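3'-5' exonuclease crn-4 (PDB 5DK5) degrades RNA and DNA from the 3' end as a DEDDh-family exonuclease that takes part in apoptotic DNA degradation. Local coordinates at residues M141-R146 against E265-C270; E216-C221 against L252-I257. All coordinates share one frame; numbering follows the deposited sequence.

Contact 1: M141-R146 against E265-C270; sequences MPAFFR and EMYGVC. With ZN (zinc ion), chain I.
At the Cys4 zinc site, R146 meets C270, where the loop carrying this cysteine comes up against the turn that leads into strand 147-150. C270 SG binds the zinc ion at 2.3 Å, together with C220, C273 and C280, while R146 NH2 lies 3.5 Å from C270 SG. The arginine chain bends at chi3 (57°), which turns NE off the line of the extended chain. Its NH2 is hydrogen-bonded to L218 O; the zinc ion favours the thiolate form of C270, and the nearby guanidinium may add to this. Further along the loop, Y267 rests on the same turn, in the RNase H-like exonuclease fold. Y267 CG is anti to the backbone N (chi1 -178°), and the ring meets the methyl of A143, whose CB is 3.5 Å from Y267 CZ. Y267 CE2 approaches the backbone too, 3.5 Å from F144 N. The F144 and Y267 side chains lie side by side and point the same way, with Y267 OH at the edge of the F144 ring, near its plane, 3.6 Å from F144 CD2. A cis peptide joins Y267 to G268; lacking a side chain, G268 comes close to the turn, its CA 4.1 Å from A143 CB. F144 also packs on Y99 and L106 of helix 95-109.

Contact 2: E216-C221 against L252-I257; sequences ELLTCC and LVVTTI. With ZN (zinc ion), chain I.
T255 OG1 is gripped twice: it shares a 2.7 Å hydrogen bond with T219 OG1 and another, of 3.1 Å, with a water that donates to C221 O. The two threonine side chains cross at about a right angle, and T219 OG1 stands between its backbone N and carbonyl carbon (chi1 61°), while T219 CG2 also touches T255 OG1. Both project from the same face of a twisted antiparallel strand pair whose short axes make 137°. L217 with T255 and T219 with V253 are the hydrogen-bonded pairs, and each closes two backbone bonds; that from V253 N to T219 O measures 2.8 Å. The other face carries E216, L218 and V254. V254 CG2 meets L218 CD2 at 3.9 Å, and its CG1 packs against the carboxylate end of E216, 3.6 Å from OE1, while E216 OE2 accepts a hydrogen bond from N150 ND2. Just past the strand, C220 SG binds the zinc ion, and C220 CA rests against L252 CD2. Strand 253-256 is the outermost strand on this side of the sheet within the chain; strand 216-219 lies between it and strand 147-150, and W127 of helix 124-136 packs on L218 and V254.

Contacts 1 and 2 meet at one zinc ion but differ in depth and chemistry. Contact 2 is buried and ordered by backbone pairing; contact 1, only partly buried, joins a turn to a loop through side-chain packing and a guanidinium beside a zinc-bound cysteine sulfur. Each supplies one cysteine to the metal, C270 from contact 1 and C220 from contact 2, and along the chain contact 2 is nested inside the loop closed by contact 1. They also touch directly: R146 O and L218 N, 2.8 Å apart, probably form a hydrogen bond, and M266 CE packs against I257 CD1. R146, of contact 1, thus also touches contact 2, its NE lying near L252 CD1.

Contact 1: M141-R146 against E265-C270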
loop_
_atom_site.group_PDB
_atom_site.type_symbol
_atom_site.label_atom_id
_atom_site.label_comp_id
_atom_site.label_asym_id
_atom_site.label_seq_id
_atom_site.Cartn_x
_atom_site.Cartn_y
_atom_site.Cartn_z
ATOM N N MET B 141 -21.815 8.577 -10.818
ATOM C CA MET B 141 -21.520 7.707 -11.950
ATOM C C MET B 141 -22.126 8.297 -13.227
ATOM O O MET B 141 -23.346 8.423 -13.324
ATOM C CB MET B 141 -22.067 6.302 -11.699
ATOM C CG MET B 141 -21.500 5.246 -12.630
ATOM S SD MET B 141 -19.781 4.851 -12.258
ATOM C CE MET B 141 -19.499 3.501 -13.398
ATOM N N PRO B 142 -21.281 8.665 -14.210
ATOM C CA PRO B 142 -21.812 9.326 -15.409
ATOM C C PRO B 142 -22.612 8.389 -16.309
ATOM O O PRO B 142 -22.429 7.172 -16.270
ATOM C CB PRO B 142 -20.553 9.822 -16.124
ATOM C CG PRO B 142 -19.489 8.887 -15.698
ATOM C CD PRO B 142 -19.817 8.497 -14.283
ATOM N N ALA B 143 -23.487 8.968 -17.123
ATOM C CA ALA B 143 -24.370 8.192 -17.979
ATOM C C ALA B 143 -23.604 7.396 -19.031
ATOM O O ALA B 143 -24.049 6.327 -19.445
ATOM C CB ALA B 143 -25.378 9.109 -18.652
ATOM N N PHE B 144 -22.459 7.917 -19.465
ATOM C CA PHE B 144 -21.680 7.252 -20.509
ATOM C C PHE B 144 -20.768 6.154 -19.951
ATOM O O PHE B 144 -20.066 5.485 -20.710
ATOM C CB PHE B 144 -20.850 8.269 -21.308
ATOM C CG PHE B 144 -20.082 9.246 -20.462
ATOM C CD1 PHE B 144 -18.955 8.849 -19.761
ATOM C CD2 PHE B 144 -20.473 10.574 -20.394
ATOM C CE1 PHE B 144 -18.244 9.754 -18.994
ATOM C CE2 PHE B 144 -19.765 11.483 -19.629
ATOM C CZ PHE B 144 -18.649 11.073 -18.930
ATOM N N PHE B 145 -20.782 5.972 -18.631
ATOM C CA PHE B 145 -20.100 4.844 -17.997
ATOM C C PHE B 145 -21.092 3.754 -17.579
ATOM O O PHE B 145 -20.686 2.680 -17.131
ATOM C CB PHE B 145 -19.300 5.299 -16.768
ATOM C CG PHE B 145 -17.946 5.899 -17.082
ATOM C CD1 PHE B 145 -17.466 5.980 -18.381
ATOM C CD2 PHE B 145 -17.144 6.366 -16.054
ATOM C CE1 PHE B 145 -16.219 6.524 -18.644
ATOM C CE2 PHE B 145 -15.897 6.909 -16.311
ATOM C CZ PHE B 145 -15.434 6.988 -17.606
ATOM N N ARG B 146 -22.386 4.031 -17.717
ATOM C CA ARG B 146 -23.421 3.074 -17.335
ATOM C C ARG B 146 -23.976 2.341 -18.560
ATOM O O ARG B 146 -24.913 1.546 -18.456
ATOM C CB ARG B 146 -24.540 3.780 -16.569
ATOM C CG ARG B 146 -24.111 4.239 -15.180
ATOM C CD ARG B 146 -25.266 4.798 -14.369
ATOM N NE ARG B 146 -26.360 3.840 -14.235
ATOM C CZ ARG B 146 -27.389 3.989 -13.408
ATOM N NH1 ARG B 146 -27.471 5.057 -12.625
ATOM N NH2 ARG B 146 -28.338 3.063 -13.357
ATOM N N GLU B 265 -31.554 6.052 -27.686
ATOM C CA GLU B 265 -32.371 6.859 -26.787
ATOM C C GLU B 265 -32.383 6.298 -25.369
ATOM O O GLU B 265 -32.981 6.885 -24.467
ATOM C CB GLU B 265 -33.805 6.966 -27.310
ATOM C CG GLU B 265 -34.522 5.625 -27.464
ATOM C CD GLU B 265 -36.003 5.778 -27.766
ATOM O OE1 GLU B 265 -36.600 6.796 -27.353
ATOM O OE2 GLU B 265 -36.572 4.876 -28.418
ATOM N N MET B 266 -31.732 5.155 -25.173
ATOM C CA MET B 266 -31.608 4.573 -23.842
ATOM C C MET B 266 -30.629 5.382 -22.998
ATOM O O MET B 266 -30.672 5.329 -21.768
ATOM C CB MET B 266 -31.152 3.116 -23.926
ATOM C CG MET B 266 -32.218 2.162 -24.448
ATOM S SD MET B 266 -31.581 0.533 -24.897
ATOM C CE MET B 266 -30.291 0.286 -23.673
ATOM N N TYR B 267 -29.749 6.127 -23.660
ATOM C CA TYR B 267 -28.861 7.052 -22.967
ATOM C C TYR B 267 -29.664 8.300 -22.584
ATOM O O TYR B 267 -30.310 8.865 -23.464
ATOM C CB TYR B 267 -27.671 7.433 -23.857
ATOM C CG TYR B 267 -26.680 8.366 -23.189
ATOM C CD1 TYR B 267 -26.951 9.723 -23.055
ATOM C CD2 TYR B 267 -25.475 7.890 -22.691
ATOM C CE1 TYR B 267 -26.055 10.573 -22.440
ATOM C CE2 TYR B 267 -24.570 8.734 -22.078
ATOM C CZ TYR B 267 -24.865 10.076 -21.957
ATOM O OH TYR B 267 -23.969 10.926 -21.347
ATOM N N GLY B 268 -29.664 8.757 -21.325
ATOM C CA GLY B 268 -29.008 8.153 -20.173
ATOM C C GLY B 268 -30.049 7.826 -19.116
ATOM O O GLY B 268 -30.138 8.484 -18.081
ATOM N N VAL B 269 -30.858 6.812 -19.404
ATOM C CA VAL B 269 -31.922 6.372 -18.510
ATOM C C VAL B 269 -31.635 4.966 -18.006
ATOM O O VAL B 269 -31.342 4.065 -18.792
ATOM C CB VAL B 269 -33.292 6.389 -19.217
ATOM C CG1 VAL B 269 -34.387 5.905 -18.277
ATOM C CG2 VAL B 269 -33.605 7.789 -19.729
ATOM N N CYS B 270 -31.716 4.782 -16.693
ATOM C CA CYS B 270 -31.505 3.469 -16.101
ATOM C C CYS B 270 -32.538 2.494 -16.643
ATOM O O CYS B 270 -33.735 2.779 -16.639
ATOM C CB CYS B 270 -31.586 3.534 -14.576
ATOM S SG CYS B 270 -31.594 1.905 -13.798
HETATM ZN ZN ZN I . -32.003 2.613 -11.663
#

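Contact 2: E216-C221 against L252-I257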
loop_
_atom_site.group_PDB
_atom_site.type_symbol
_atom_site.label_atom_id
_atom_site.label_comp_id
_atom_site.label_asym_id
_atom_site.label_seq_id
_atom_site.Cartn_x
_atom_site.Cartn_y
_atom_site.Cartn_z
ATOM N N GLU B 216 -23.671 -4.232 -22.592
ATOM C CA GLU B 216 -23.765 -4.231 -21.135
ATOM C C GLU B 216 -24.218 -2.874 -20.611
ATOM O O GLU B 216 -23.781 -1.828 -21.095
ATOM C CB GLU B 216 -22.421 -4.615 -20.507
ATOM C CG GLU B 216 -22.067 -6.088 -20.676
ATOM C CD GLU B 216 -20.898 -6.522 -19.808
ATOM O OE1 GLU B 216 -20.329 -5.671 -19.093
ATOM O OE2 GLU B 216 -20.547 -7.721 -19.841
ATOM N N LEU B 217 -25.110 -2.912 -19.623
ATOM C CA LEU B 217 -25.636 -1.713 -18.983
ATOM C C LEU B 217 -25.482 -1.827 -17.472
ATOM O O LEU B 217 -25.468 -2.931 -16.927
ATOM C CB LEU B 217 -27.110 -1.508 -19.336
ATOM C CG LEU B 217 -27.510 -1.611 -20.809
ATOM C CD1 LEU B 217 -29.019 -1.734 -20.926
ATOM C CD2 LEU B 217 -27.010 -0.411 -21.591
ATOM N N LEU B 218 -25.368 -0.685 -16.801
ATOM C CA LEU B 218 -25.316 -0.648 -15.345
ATOM C C LEU B 218 -26.642 -0.152 -14.780
ATOM O O LEU B 218 -27.043 0.989 -15.018
ATOM C CB LEU B 218 -24.166 0.241 -14.868
ATOM C CG LEU B 218 -22.748 -0.217 -15.224
ATOM C CD1 LEU B 218 -21.726 0.666 -14.520
ATOM C CD2 LEU B 218 -22.520 -1.684 -14.870
ATOM N N THR B 219 -27.315 -1.026 -14.035
ATOM C CA THR B 219 -28.616 -0.720 -13.447
ATOM C C THR B 219 -28.538 -0.749 -11.924
ATOM O O THR B 219 -27.576 -1.262 -11.354
ATOM C CB THR B 219 -29.693 -1.713 -13.917
ATOM O OG1 THR B 219 -29.331 -3.041 -13.518
ATOM C CG2 THR B 219 -29.847 -1.662 -15.431
ATOM N N CYS B 220 -29.568 -0.214 -11.274
ATOM C CA CYS B 220 -29.551 -0.014 -9.828
ATOM C C CYS B 220 -30.011 -1.230 -9.028
ATOM O O CYS B 220 -29.805 -1.288 -7.816
ATOM C CB CYS B 220 -30.435 1.179 -9.460
ATOM S SG CYS B 220 -32.169 0.993 -9.954
ATOM N N CYS B 221 -30.639 -2.193 -9.696
ATOM C CA CYS B 221 -31.249 -3.318 -8.994
ATOM C C CYS B 221 -31.258 -4.598 -9.823
ATOM O O CYS B 221 -31.274 -4.559 -11.054
ATOM C CB CYS B 221 -32.680 -2.960 -8.583
ATOM S SG CYS B 221 -33.549 -4.257 -7.675
ATOM N N LEU B 252 -24.371 -0.439 -8.363
ATOM C CA LEU B 252 -24.829 -0.738 -9.718
ATOM C C LEU B 252 -24.350 -2.109 -10.185
ATOM O O LEU B 252 -23.208 -2.503 -9.945
ATOM C CB LEU B 252 -24.364 0.340 -10.702
ATOM C CG LEU B 252 -24.806 1.773 -10.389
ATOM C CD1 LEU B 252 -24.325 2.726 -11.473
ATOM C CD2 LEU B 252 -26.317 1.872 -10.226
ATOM N N VAL B 253 -25.247 -2.817 -10.864
ATOM C CA VAL B 253 -25.010 -4.177 -11.333
ATOM C C VAL B 253 -24.956 -4.222 -12.859
ATOM O O VAL B 253 -25.631 -3.444 -13.534
ATOM C CB VAL B 253 -26.117 -5.128 -10.812
ATOM C CG1 VAL B 253 -26.422 -6.258 -11.800
ATOM C CG2 VAL B 253 -25.734 -5.686 -9.450
ATOM N N VAL B 254 -24.154 -5.137 -13.395
ATOM C CA VAL B 254 -24.085 -5.340 -14.836
ATOM C C VAL B 254 -25.359 -6.014 -15.328
ATOM O O VAL B 254 -25.775 -7.043 -14.795
ATOM C CB VAL B 254 -22.865 -6.196 -15.237
ATOM C CG1 VAL B 254 -22.925 -6.579 -16.721
ATOM C CG2 VAL B 254 -21.575 -5.456 -14.936
ATOM N N THR B 255 -25.973 -5.419 -16.346
ATOM C CA THR B 255 -27.169 -5.976 -16.968
ATOM C C THR B 255 -26.936 -6.180 -18.456
ATOM O O THR B 255 -26.751 -5.223 -19.206
ATOM C CB THR B 255 -28.394 -5.067 -16.766
ATOM O OG1 THR B 255 -28.599 -4.839 -15.367
ATOM C CG2 THR B 255 -29.645 -5.699 -17.357
ATOM N N THR B 256 -26.940 -7.440 -18.870
ATOM C CA THR B 256 -26.821 -7.789 -20.275
ATOM C C THR B 256 -27.987 -7.213 -21.067
ATOM O O THR B 256 -29.134 -7.262 -20.620
ATOM C CB THR B 256 -26.770 -9.324 -20.460
ATOM O OG1 THR B 256 -25.412 -9.771 -20.377
ATOM C CG2 THR B 256 -27.368 -9.762 -21.807
ATOM N N ILE B 257 -27.684 -6.648 -22.231
ATOM C CA ILE B 257 -28.714 -6.308 -23.204
ATOM C C ILE B 257 -28.431 -7.053 -24.504
ATOM O O ILE B 257 -27.352 -6.942 -25.083
ATOM C CB ILE B 257 -28.811 -4.787 -23.462
ATOM C CG1 ILE B 257 -29.779 -4.520 -24.619
ATOM C CG2 ILE B 257 -27.443 -4.182 -23.755
ATOM C CD1 ILE B 257 -30.302 -3.111 -24.664
HETATM ZN ZN ZN I . -32.003 2.613 -11.663
HETATM O O HOH W 1 -30.368 -6.340 -13.347
#